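Local coordinates for protein probable molybdenum cofactor guanylyltransferase (Aquifex aeolicus, PDB 2E8B) that probably transfers the GMP moiety of GTP to the molybdenum-molybdopterin cofactor, with magnesium as metal, forming molybdopterin guanine dinucleotide and releasing diphosphate, at residues R45-A50 / L70-V75; E56-A61 / L92-E97; K112-Y117 / E176-T181; S127-K130 / L134-L137. One frame throughout, in Å; residues are numbered along the deposited sequence.

Overall arrangement
From the N terminus, strand 16-22 leads to helix 32-51, which interaction 1 lays against the loop running into strand 74-76. Before that loop closes, strand 56-61 has opened interaction 2, which ends at the tail of helix 84-94. The two contacts therefore cross along the chain, and strands 56-61 and 74-76 are neighbours in one sheet, joined by backbone hydrogen bonds between I59 and both P73 and V75. Interaction 3 then closes a long loop from helix 112-120 to the loop after strand 170-173, and inside it nests interaction 4, a tight hairpin reaching the same sheet. T49 also packs on K112, linking interactions 1 and 3.

Interaction 1: residues R45-A50 / L70-V75; sequences RVYETA and LNAPVV
The ring of Y47 reaches from its helix to the loop 70-73 and lies obliquely against it. Its CE2 comes to 3.7 Å from L70 O, and Y47 OH passes 4.0 Å from P73 CD at the margin of the contact. The methyl of A72 is also near the phenol end, but modelled too close for its distance to be trusted. With CG anti to the backbone N (chi1 175°), the side chain is carried off the helix toward the loop. The hydroxyl finds its polar partner in a water lying in the plane of the ring, 2.7 Å from Y47 OH. That same water donates to the carbonyl oxygen N71 O, also at 2.7 Å, so one water joins the tyrosine hydroxyl to the backbone of the loop. Y47 also packs on V57 and I59 of strand 56-61, its side chain thus spanning from the helix to both sheet and loop. One turn of that helix is doubly bonded: R45 O accepts T49 N at 2.9 Å and T49 OG1 at 3.0 Å, the two donors arriving from opposite faces of the carbonyl plane. R45 takes no part in the contact; its NH2 is bonded to P108 O. Helix 32-51 connects the parallel neighbours 16-22 and 56-61, a beta-alpha-beta crossover of the sheet that probably carries the GTP site in the GT-A-type transferase fold.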
loop_
_atom_site.group_PDB
_atom_site.type_symbol
_atom_site.label_atom_id
_atom_site.label_comp_id
_atom_site.label_asym_id
_atom_site.label_seq_id
_atom_site.Cartn_x
_atom_site.Cartn_y
_atom_site.Cartn_z
ATOM N N ARG A 45 7.528 2.142 -10.727
ATOM C CA ARG A 45 7.325 3.569 -10.520
ATOM C C ARG A 45 6.837 3.875 -9.107
ATOM O O ARG A 45 7.284 4.843 -8.485
ATOM C CB ARG A 45 6.326 4.124 -11.536
ATOM C CG ARG A 45 6.807 4.070 -12.981
ATOM C CD ARG A 45 6.127 5.139 -13.828
ATOM N NE ARG A 45 4.696 4.904 -14.005
ATOM C CZ ARG A 45 4.179 4.004 -14.838
ATOM N NH1 ARG A 45 4.974 3.245 -15.583
ATOM N NH2 ARG A 45 2.863 3.863 -14.928
ATOM N N VAL A 46 5.921 3.057 -8.599
ATOM C CA VAL A 46 5.394 3.266 -7.256
ATOM C C VAL A 46 6.520 3.130 -6.239
ATOM O O VAL A 46 6.599 3.896 -5.280
ATOM C CB VAL A 46 4.288 2.247 -6.912
ATOM C CG1 VAL A 46 3.879 2.387 -5.453
ATOM C CG2 VAL A 46 3.083 2.469 -7.813
ATOM N N TYR A 47 7.388 2.148 -6.462
ATOM C CA TYR A 47 8.513 1.895 -5.577
ATOM C C TYR A 47 9.468 3.083 -5.552
ATOM O O TYR A 47 9.897 3.525 -4.485
ATOM C CB TYR A 47 9.259 0.637 -6.032
ATOM C CG TYR A 47 10.520 0.368 -5.252
ATOM C CD1 TYR A 47 10.477 0.139 -3.879
ATOM C CD2 TYR A 47 11.761 0.358 -5.885
ATOM C CE1 TYR A 47 11.642 -0.091 -3.154
ATOM C CE2 TYR A 47 12.928 0.129 -5.172
ATOM C CZ TYR A 47 12.863 -0.093 -3.809
ATOM O OH TYR A 47 14.017 -0.335 -3.101
ATOM N N GLU A 48 9.794 3.603 -6.728
ATOM C CA GLU A 48 10.694 4.741 -6.809
ATOM C C GLU A 48 10.061 5.967 -6.152
ATOM O O GLU A 48 10.737 6.731 -5.472
ATOM C CB GLU A 48 11.048 5.021 -8.270
ATOM C CG GLU A 48 11.713 3.826 -8.938
ATOM C CD GLU A 48 12.306 4.150 -10.293
ATOM O OE1 GLU A 48 11.555 4.605 -11.183
ATOM O OE2 GLU A 48 13.526 3.947 -10.468
ATOM N N THR A 49 8.759 6.144 -6.341
ATOM C CA THR A 49 8.062 7.265 -5.729
ATOM C C THR A 49 8.172 7.148 -4.208
ATOM O O THR A 49 8.463 8.122 -3.516
ATOM C CB THR A 49 6.577 7.280 -6.128
ATOM O OG1 THR A 49 6.471 7.522 -7.536
ATOM C CG2 THR A 49 5.831 8.370 -5.373
ATOM N N ALA A 50 7.950 5.947 -3.689
ATOM C CA ALA A 50 8.029 5.718 -2.253
ATOM C C ALA A 50 9.432 6.032 -1.732
ATOM O O ALA A 50 9.593 6.688 -0.702
ATOM C CB ALA A 50 7.666 4.275 -1.939
ATOM N N LEU A 70 13.192 -5.351 -9.188
ATOM C CA LEU A 70 13.025 -4.068 -8.511
ATOM C C LEU A 70 14.259 -3.674 -7.707
ATOM O O LEU A 70 14.366 -2.536 -7.251
ATOM C CB LEU A 70 11.805 -4.109 -7.582
ATOM C CG LEU A 70 10.437 -4.174 -8.261
ATOM C CD1 LEU A 70 9.351 -4.295 -7.201
ATOM C CD2 LEU A 70 10.218 -2.923 -9.103
ATOM N N ASN A 71 15.189 -4.612 -7.537
ATOM C CA ASN A 71 16.411 -4.348 -6.780
ATOM C C ASN A 71 16.017 -3.821 -5.406
ATOM O O ASN A 71 16.651 -2.908 -4.869
ATOM C CB ASN A 71 17.260 -3.295 -7.498
ATOM C CG ASN A 71 18.620 -3.102 -6.853
ATOM O OD1 ASN A 71 19.245 -2.048 -6.996
ATOM N ND2 ASN A 71 19.091 -4.122 -6.150
ATOM N N ALA A 72 14.967 -4.410 -4.840
ATOM C CA ALA A 72 14.462 -3.974 -3.544
ATOM C C ALA A 72 14.270 -5.095 -2.533
ATOM O O ALA A 72 14.107 -6.262 -2.893
ATOM C CB ALA A 72 13.144 -3.247 -3.737
ATOM N N PRO A 73 14.279 -4.745 -1.239
ATOM C CA PRO A 73 14.093 -5.740 -0.181
ATOM C C PRO A 73 12.640 -6.209 -0.173
ATOM O O PRO A 73 11.718 -5.391 -0.187
ATOM C CB PRO A 73 14.474 -4.974 1.082
ATOM C CG PRO A 73 14.064 -3.578 0.764
ATOM C CD PRO A 73 14.523 -3.408 -0.669
ATOM N N VAL A 74 12.445 -7.523 -0.153
ATOM C CA VAL A 74 11.110 -8.110 -0.159
ATOM C C VAL A 74 10.714 -8.711 1.180
ATOM O O VAL A 74 11.474 -9.474 1.777
ATOM C CB VAL A 74 11.003 -9.239 -1.212
ATOM C CG1 VAL A 74 9.617 -9.873 -1.159
ATOM C CG2 VAL A 74 11.292 -8.697 -2.600
ATOM N N VAL A 75 9.526 -8.353 1.658
ATOM C CA VAL A 75 9.013 -8.916 2.896
ATOM C C VAL A 75 8.046 -9.978 2.392
ATOM O O VAL A 75 7.072 -9.673 1.707
ATOM C CB VAL A 75 8.282 -7.863 3.753
ATOM C CG1 VAL A 75 7.653 -8.531 4.964
ATOM C CG2 VAL A 75 9.275 -6.796 4.210
HETATM O O HOH W 1 16.272 -0.217 -4.601
#

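Interaction 2: residues E56-A61 / L92-E97; sequences EVYIVA and LKHAKE
Y58 offers one face of its ring to the edge of the H94 imidazole, a T-shaped (edge-to-face) pair with centroids 4.7 Å apart and planes at 69°. In the alpha/beta fold this pair ties strand 56-61 to the last turn of helix 84-94, which covers that side of the sheet. The histidine edge stands toward the rim of the phenol ring, and over one face of the imidazole lies the lysine chain of K96, with CE 3.9 Å above the plane. The ring of Y18, from the adjacent parallel strand, meets Y58 with the two planes only slightly tilted. H94 reaches the tyrosine with its CG anti to the backbone N (chi1 180°), while V75 touches both side chains from the next strand. Just beyond, A95 leaves helical geometry, and K143 NZ bonds both L92 O and A95 O at the helix end. A serine in place of Y58 would probably leave the H94 edge without its aromatic face and open a gap between strand and helix. At the far end of the ring, E56 on the same strand comes alongside, and Y58 OH makes a weak hydrogen bond of 3.2 Å to E56 OE1.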
loop_
_atom_site.group_PDB
_atom_site.type_symbol
_atom_site.label_atom_id
_atom_site.label_comp_id
_atom_site.label_asym_id
_atom_site.label_seq_id
_atom_site.Cartn_x
_atom_site.Cartn_y
_atom_site.Cartn_z
ATOM N N GLU A 56 13.088 3.918 4.308
ATOM C CA GLU A 56 13.045 2.495 3.998
ATOM C C GLU A 56 11.747 2.123 3.293
ATOM O O GLU A 56 10.664 2.546 3.699
ATOM C CB GLU A 56 13.194 1.669 5.275
ATOM C CG GLU A 56 14.464 1.983 6.053
ATOM C CD GLU A 56 14.721 1.000 7.175
ATOM O OE1 GLU A 56 13.813 0.795 8.009
ATOM O OE2 GLU A 56 15.838 0.437 7.224
ATOM N N VAL A 57 11.873 1.339 2.228
ATOM C CA VAL A 57 10.724 0.888 1.452
ATOM C C VAL A 57 10.852 -0.608 1.208
ATOM O O VAL A 57 11.892 -1.082 0.760
ATOM C CB VAL A 57 10.655 1.598 0.084
ATOM C CG1 VAL A 57 9.417 1.151 -0.672
ATOM C CG2 VAL A 57 10.640 3.102 0.278
ATOM N N TYR A 58 9.792 -1.349 1.508
ATOM C CA TYR A 58 9.799 -2.788 1.305
ATOM C C TYR A 58 8.692 -3.187 0.350
ATOM O O TYR A 58 7.667 -2.511 0.256
ATOM C CB TYR A 58 9.584 -3.532 2.625
ATOM C CG TYR A 58 10.570 -3.174 3.710
ATOM C CD1 TYR A 58 10.320 -2.116 4.578
ATOM C CD2 TYR A 58 11.761 -3.881 3.855
ATOM C CE1 TYR A 58 11.229 -1.767 5.565
ATOM C CE2 TYR A 58 12.685 -3.537 4.843
ATOM C CZ TYR A 58 12.408 -2.478 5.693
ATOM O OH TYR A 58 13.307 -2.117 6.670
ATOM N N ILE A 59 8.915 -4.282 -0.364
ATOM C CA ILE A 59 7.920 -4.804 -1.285
ATOM C C ILE A 59 7.321 -6.027 -0.605
ATOM O O ILE A 59 8.050 -6.913 -0.160
ATOM C CB ILE A 59 8.558 -5.257 -2.612
ATOM C CG1 ILE A 59 9.262 -4.080 -3.290
ATOM C CG2 ILE A 59 7.493 -5.870 -3.507
ATOM C CD1 ILE A 59 8.331 -2.981 -3.767
ATOM N N VAL A 60 6.000 -6.065 -0.493
ATOM C CA VAL A 60 5.346 -7.212 0.113
ATOM C C VAL A 60 4.874 -8.093 -1.038
ATOM O O VAL A 60 4.052 -7.671 -1.853
ATOM C CB VAL A 60 4.133 -6.791 0.963
ATOM C CG1 VAL A 60 3.398 -8.031 1.460
ATOM C CG2 VAL A 60 4.589 -5.934 2.140
ATOM N N ALA A 61 5.407 -9.308 -1.116
ATOM C CA ALA A 61 5.031 -10.224 -2.188
ATOM C C ALA A 61 5.141 -11.678 -1.746
ATOM O O ALA A 61 5.830 -11.986 -0.776
ATOM C CB ALA A 61 5.915 -9.987 -3.401
ATOM N N LEU A 92 2.380 -5.007 8.605
ATOM C CA LEU A 92 2.354 -4.601 10.007
ATOM C C LEU A 92 3.138 -5.527 10.925
ATOM O O LEU A 92 3.690 -5.088 11.936
ATOM C CB LEU A 92 0.911 -4.467 10.479
ATOM C CG LEU A 92 0.164 -3.334 9.769
ATOM C CD1 LEU A 92 -1.277 -3.303 10.224
ATOM C CD2 LEU A 92 0.850 -2.003 10.058
ATOM N N LYS A 93 3.194 -6.804 10.569
ATOM C CA LYS A 93 3.943 -7.779 11.353
ATOM C C LYS A 93 5.434 -7.433 11.269
ATOM O O LYS A 93 6.172 -7.541 12.251
ATOM C CB LYS A 93 3.687 -9.178 10.789
ATOM C CG LYS A 93 4.447 -10.313 11.447
ATOM C CD LYS A 93 4.104 -11.621 10.741
ATOM C CE LYS A 93 4.874 -12.799 11.300
ATOM N NZ LYS A 93 4.486 -14.050 10.593
ATOM N N HIS A 94 5.862 -6.996 10.088
ATOM C CA HIS A 94 7.253 -6.641 9.843
ATOM C C HIS A 94 7.617 -5.256 10.372
ATOM O O HIS A 94 8.763 -5.014 10.735
ATOM C CB HIS A 94 7.542 -6.688 8.337
ATOM C CG HIS A 94 8.951 -6.336 7.976
ATOM N ND1 HIS A 94 9.988 -7.241 8.040
ATOM C CD2 HIS A 94 9.494 -5.174 7.540
ATOM C CE1 HIS A 94 11.108 -6.655 7.657
ATOM N NE2 HIS A 94 10.835 -5.399 7.349
ATOM N N ALA A 95 6.638 -4.355 10.408
ATOM C CA ALA A 95 6.852 -2.976 10.854
ATOM C C ALA A 95 7.808 -2.828 12.037
ATOM O O ALA A 95 7.679 -3.530 13.037
ATOM C CB ALA A 95 5.514 -2.335 11.191
ATOM N N LYS A 96 8.762 -1.908 11.910
ATOM C CA LYS A 96 9.737 -1.651 12.967
ATOM C C LYS A 96 9.409 -0.351 13.699
ATOM O O LYS A 96 10.039 -0.021 14.706
ATOM C CB LYS A 96 11.149 -1.567 12.383
ATOM C CG LYS A 96 11.539 -2.749 11.504
ATOM C CD LYS A 96 11.321 -4.085 12.201
ATOM C CE LYS A 96 11.678 -5.244 11.279
ATOM N NZ LYS A 96 11.216 -6.553 11.818
ATOM N N GLU A 97 8.434 0.389 13.180
ATOM C CA GLU A 97 8.002 1.640 13.795
ATOM C C GLU A 97 6.505 1.522 14.084
ATOM O O GLU A 97 5.836 0.650 13.533
ATOM C CB GLU A 97 8.272 2.827 12.864
ATOM C CG GLU A 97 9.741 3.024 12.499
ATOM C CD GLU A 97 10.002 4.367 11.838
ATOM O OE1 GLU A 97 9.284 4.710 10.877
ATOM O OE2 GLU A 97 10.930 5.081 12.275
#

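Interaction 3: residues K112-Y117 / E176-T181; sequences KETVLY and EELRYT
T114, in the first turn of helix 112-120, meets T181 and L178 in the loop that follows strand 170-173, so the contact fastens the tail of the chain to a helix. T114 OG1 donates to T181 OG1 at 2.7 Å, and T181 OG1 in turn donates to L178 O, lying in the carbonyl plane with a C=O...donor angle of 152°. T181 N reaches the same oxygen at 3.0 Å, giving it two donors. These two bonds from T181 close the turn 178-181, which has the short 3-10 segment at its end. The hydrogen-bond chain depends on T181 holding OG1 between its backbone N and carbonyl carbon (chi1 68°), a cramped setting from which it can face both partners. A valine at T181 would probably leave the T114 hydroxyl without its acceptor and take one of the two donors from L178 O. Alongside the hydroxyls, L178 spreads its isobutyl end on the helix: L178 CD2 lies 3.7 Å from T114 OG1, and L178 CD1 4.0 Å from E113 O. T181 CG2 rests 3.7 Å above one face of the Y180 ring. R179, whose CB points away from the helix, is in a salt bridge with E132.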
loop_
_atom_site.group_PDB
_atom_site.type_symbol
_atom_site.label_atom_id
_atom_site.label_comp_id
_atom_site.label_asym_id
_atom_site.label_seq_id
_atom_site.Cartn_x
_atom_site.Cartn_y
_atom_site.Cartn_z
ATOM N N LYS A 112 4.562 11.694 -5.458
ATOM C CA LYS A 112 5.001 11.896 -4.091
ATOM C C LYS A 112 4.125 12.887 -3.333
ATOM O O LYS A 112 3.887 12.711 -2.142
ATOM C CB LYS A 112 6.450 12.376 -4.085
ATOM C CG LYS A 112 6.653 13.735 -4.732
ATOM C CD LYS A 112 8.127 14.097 -4.811
ATOM C CE LYS A 112 8.768 14.097 -3.439
ATOM N NZ LYS A 112 10.185 14.565 -3.487
ATOM N N GLU A 113 3.643 13.925 -4.012
ATOM C CA GLU A 113 2.807 14.917 -3.336
ATOM C C GLU A 113 1.571 14.297 -2.695
ATOM O O GLU A 113 1.113 14.752 -1.648
ATOM C CB GLU A 113 2.376 16.024 -4.302
ATOM C CG GLU A 113 3.523 16.868 -4.828
ATOM C CD GLU A 113 3.990 16.427 -6.201
ATOM O OE1 GLU A 113 4.248 15.222 -6.388
ATOM O OE2 GLU A 113 4.101 17.293 -7.096
ATOM N N THR A 114 1.032 13.260 -3.322
ATOM C CA THR A 114 -0.148 12.600 -2.781
ATOM C C THR A 114 0.228 11.896 -1.486
ATOM O O THR A 114 -0.499 11.966 -0.492
ATOM C CB THR A 114 -0.711 11.589 -3.783
ATOM O OG1 THR A 114 -1.054 12.277 -4.991
ATOM C CG2 THR A 114 -1.944 10.904 -3.217
ATOM N N VAL A 115 1.381 11.235 -1.490
ATOM C CA VAL A 115 1.849 10.542 -0.302
ATOM C C VAL A 115 2.112 11.550 0.812
ATOM O O VAL A 115 1.716 11.342 1.962
ATOM C CB VAL A 115 3.144 9.769 -0.593
ATOM C CG1 VAL A 115 3.690 9.157 0.687
ATOM C CG2 VAL A 115 2.869 8.689 -1.624
ATOM N N LEU A 116 2.769 12.652 0.463
ATOM C CA LEU A 116 3.092 13.681 1.441
ATOM C C LEU A 116 1.851 14.345 2.035
ATOM O O LEU A 116 1.839 14.681 3.218
ATOM C CB LEU A 116 4.007 14.729 0.809
ATOM C CG LEU A 116 5.389 14.199 0.415
ATOM C CD1 LEU A 116 6.172 15.313 -0.232
ATOM C CD2 LEU A 116 6.126 13.662 1.640
ATOM N N TYR A 117 0.807 14.530 1.230
ATOM C CA TYR A 117 -0.413 15.149 1.744
ATOM C C TYR A 117 -1.045 14.224 2.775
ATOM O O TYR A 117 -1.564 14.680 3.800
ATOM C CB TYR A 117 -1.424 15.424 0.623
ATOM C CG TYR A 117 -2.606 16.259 1.079
ATOM C CD1 TYR A 117 -2.459 17.619 1.352
ATOM C CD2 TYR A 117 -3.867 15.685 1.252
ATOM C CE1 TYR A 117 -3.539 18.390 1.784
ATOM C CE2 TYR A 117 -4.955 16.447 1.685
ATOM C CZ TYR A 117 -4.780 17.797 1.950
ATOM O OH TYR A 117 -5.835 18.553 2.400
ATOM N N GLU A 176 -8.423 18.063 -5.296
ATOM C CA GLU A 176 -8.855 17.871 -6.673
ATOM C C GLU A 176 -7.736 17.563 -7.666
ATOM O O GLU A 176 -7.842 16.617 -8.450
ATOM C CB GLU A 176 -9.636 19.104 -7.142
ATOM C CG GLU A 176 -9.930 19.157 -8.639
ATOM C CD GLU A 176 -10.688 17.947 -9.153
ATOM O OE1 GLU A 176 -11.330 17.246 -8.346
ATOM O OE2 GLU A 176 -10.654 17.707 -10.377
ATOM N N GLU A 177 -6.658 18.339 -7.625
ATOM C CA GLU A 177 -5.573 18.131 -8.571
ATOM C C GLU A 177 -4.694 16.909 -8.334
ATOM O O GLU A 177 -3.772 16.653 -9.102
ATOM C CB GLU A 177 -4.725 19.401 -8.676
ATOM C CG GLU A 177 -5.506 20.557 -9.306
ATOM C CD GLU A 177 -4.616 21.659 -9.847
ATOM O OE1 GLU A 177 -3.605 21.339 -10.507
ATOM O OE2 GLU A 177 -4.938 22.845 -9.628
ATOM N N LEU A 178 -4.990 16.145 -7.287
ATOM C CA LEU A 178 -4.221 14.941 -6.990
ATOM C C LEU A 178 -5.099 13.699 -7.066
ATOM O O LEU A 178 -4.619 12.582 -6.902
ATOM C CB LEU A 178 -3.593 15.023 -5.594
ATOM C CG LEU A 178 -2.430 16.000 -5.408
ATOM C CD1 LEU A 178 -1.916 15.907 -3.980
ATOM C CD2 LEU A 178 -1.321 15.673 -6.395
ATOM N N ARG A 179 -6.388 13.885 -7.324
ATOM C CA ARG A 179 -7.283 12.736 -7.383
ATOM C C ARG A 179 -6.916 11.742 -8.478
ATOM O O ARG A 179 -7.051 10.534 -8.292
ATOM C CB ARG A 179 -8.728 13.208 -7.546
ATOM C CG ARG A 179 -9.312 13.795 -6.256
ATOM C CD ARG A 179 -10.513 14.680 -6.522
ATOM N NE ARG A 179 -11.615 13.982 -7.178
ATOM C CZ ARG A 179 -12.607 13.368 -6.541
ATOM N NH1 ARG A 179 -12.651 13.354 -5.216
ATOM N NH2 ARG A 179 -13.572 12.779 -7.234
ATOM N N TYR A 180 -6.432 12.244 -9.608
ATOM C CA TYR A 180 -6.067 11.360 -10.711
ATOM C C TYR A 180 -4.885 10.455 -10.363
ATOM O O TYR A 180 -4.689 9.416 -10.993
ATOM C CB TYR A 180 -5.743 12.187 -11.964
ATOM C CG TYR A 180 -4.349 12.771 -11.984
ATOM C CD1 TYR A 180 -4.053 13.945 -11.295
ATOM C CD2 TYR A 180 -3.318 12.140 -12.685
ATOM C CE1 TYR A 180 -2.765 14.477 -11.299
ATOM C CE2 TYR A 180 -2.030 12.667 -12.698
ATOM C CZ TYR A 180 -1.760 13.835 -12.001
ATOM O OH TYR A 180 -0.492 14.366 -12.005
ATOM N N THR A 181 -4.110 10.839 -9.352
ATOM C CA THR A 181 -2.948 10.047 -8.967
ATOM C C THR A 181 -3.341 8.729 -8.313
ATOM O O THR A 181 -2.486 7.883 -8.056
ATOM C CB THR A 181 -2.023 10.820 -7.992
ATOM O OG1 THR A 181 -2.681 10.995 -6.732
ATOM C CG2 THR A 181 -1.665 12.186 -8.572
#

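Interaction 4: residues S127-K130 / L134-L137; sequences SVAK and LHTL
K130 and L134 form an antiparallel, non-hydrogen-bonded pair with their CA atoms 4.7 Å apart, and next to it H135 N donates to A129 O at 2.9 Å with the N-H...O angle at 157°. That carbonyl also takes a weak second bond from the side chain, H135 ND1 to A129 O at 3.4 Å. The imidazole is brought there edge-on because CG is anti to the carbonyl carbon (chi1 -59°), turning ND1 back to the carbonyl bonded by its own amide. K130 and L134 share one face of the ladder: K130 CD bends over L134 CA at 3.8 Å, and the ammonium goes on to a salt bridge with E171 of strand 170-173. L134 leans across to V128, meeting its CG2 with CD1 at 3.7 Å. V128 CB in turn lies 3.5 Å from H135 O. After L134 the chain turns sharply, since H135 centres an inverse gamma turn whose T136 N to L134 O bond is weak, at 3.2 Å. T136 points away from strand 126-130 and packs on helix 160-167. What results is a beta hairpin on strand 126-130 of the transferase sheet, its three-residue connection at 131-133, with H135 about 8 Å, side chain to side chain, from D106, the predicted magnesium ligand.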
loop_
_atom_site.group_PDB
_atom_site.type_symbol
_atom_site.label_atom_id
_atom_site.label_comp_id
_atom_site.label_asym_id
_atom_site.label_seq_id
_atom_site.Cartn_x
_atom_site.Cartn_y
_atom_site.Cartn_z
ATOM N N SER A 127 -5.177 6.402 8.583
ATOM C CA SER A 127 -5.572 7.527 7.745
ATOM C C SER A 127 -5.370 7.050 6.320
ATOM O O SER A 127 -4.258 6.692 5.930
ATOM C CB SER A 127 -4.704 8.759 8.016
ATOM O OG SER A 127 -5.056 9.351 9.257
ATOM N N VAL A 128 -6.450 7.019 5.553
ATOM C CA VAL A 128 -6.367 6.563 4.178
ATOM C C VAL A 128 -6.918 7.593 3.216
ATOM O O VAL A 128 -7.801 8.386 3.560
ATOM C CB VAL A 128 -7.130 5.241 3.980
ATOM C CG1 VAL A 128 -6.330 4.082 4.557
ATOM C CG2 VAL A 128 -8.487 5.328 4.647
ATOM N N ALA A 129 -6.384 7.571 2.002
ATOM C CA ALA A 129 -6.793 8.492 0.952
ATOM C C ALA A 129 -8.239 8.273 0.524
ATOM O O ALA A 129 -8.703 7.141 0.429
ATOM C CB ALA A 129 -5.862 8.339 -0.252
ATOM N N LYS A 130 -8.941 9.368 0.257
ATOM C CA LYS A 130 -10.332 9.301 -0.161
ATOM C C LYS A 130 -10.646 10.229 -1.327
ATOM O O LYS A 130 -10.493 11.446 -1.232
ATOM C CB LYS A 130 -11.253 9.640 1.023
ATOM C CG LYS A 130 -12.741 9.690 0.691
ATOM C CD LYS A 130 -13.278 8.324 0.301
ATOM C CE LYS A 130 -14.767 8.377 -0.018
ATOM N NZ LYS A 130 -15.588 8.800 1.152
ATOM N N LEU A 134 -12.712 4.870 -1.509
ATOM C CA LEU A 134 -11.891 4.829 -0.304
ATOM C C LEU A 134 -10.665 3.993 -0.670
ATOM O O LEU A 134 -10.783 2.808 -0.993
ATOM C CB LEU A 134 -12.644 4.159 0.846
ATOM C CG LEU A 134 -11.854 4.066 2.155
ATOM C CD1 LEU A 134 -11.628 5.468 2.711
ATOM C CD2 LEU A 134 -12.604 3.203 3.161
ATOM N N HIS A 135 -9.490 4.607 -0.637
ATOM C CA HIS A 135 -8.280 3.882 -0.975
ATOM C C HIS A 135 -7.650 3.245 0.245
ATOM O O HIS A 135 -6.745 3.802 0.861
ATOM C CB HIS A 135 -7.309 4.820 -1.680
ATOM C CG HIS A 135 -7.880 5.405 -2.930
ATOM N ND1 HIS A 135 -8.602 6.578 -2.944
ATOM C CD2 HIS A 135 -7.929 4.917 -4.191
ATOM C CE1 HIS A 135 -9.075 6.786 -4.159
ATOM N NE2 HIS A 135 -8.682 5.791 -4.934
ATOM N N THR A 136 -8.149 2.058 0.574
ATOM C CA THR A 136 -7.694 1.300 1.728
ATOM C C THR A 136 -6.211 0.988 1.716
ATOM O O THR A 136 -5.611 0.771 2.771
ATOM C CB THR A 136 -8.441 -0.033 1.835
ATOM O OG1 THR A 136 -8.223 -0.791 0.640
ATOM C CG2 THR A 136 -9.928 0.202 2.024
ATOM N N LEU A 137 -5.617 0.967 0.529
ATOM C CA LEU A 137 -4.196 0.659 0.421
ATOM C C LEU A 137 -3.300 1.850 0.100
ATOM O O LEU A 137 -2.234 1.687 -0.499
ATOM C CB LEU A 137 -3.977 -0.458 -0.602
ATOM C CG LEU A 137 -4.785 -1.733 -0.317
ATOM C CD1 LEU A 137 -4.493 -2.790 -1.383
ATOM C CD2 LEU A 137 -4.435 -2.266 1.065
#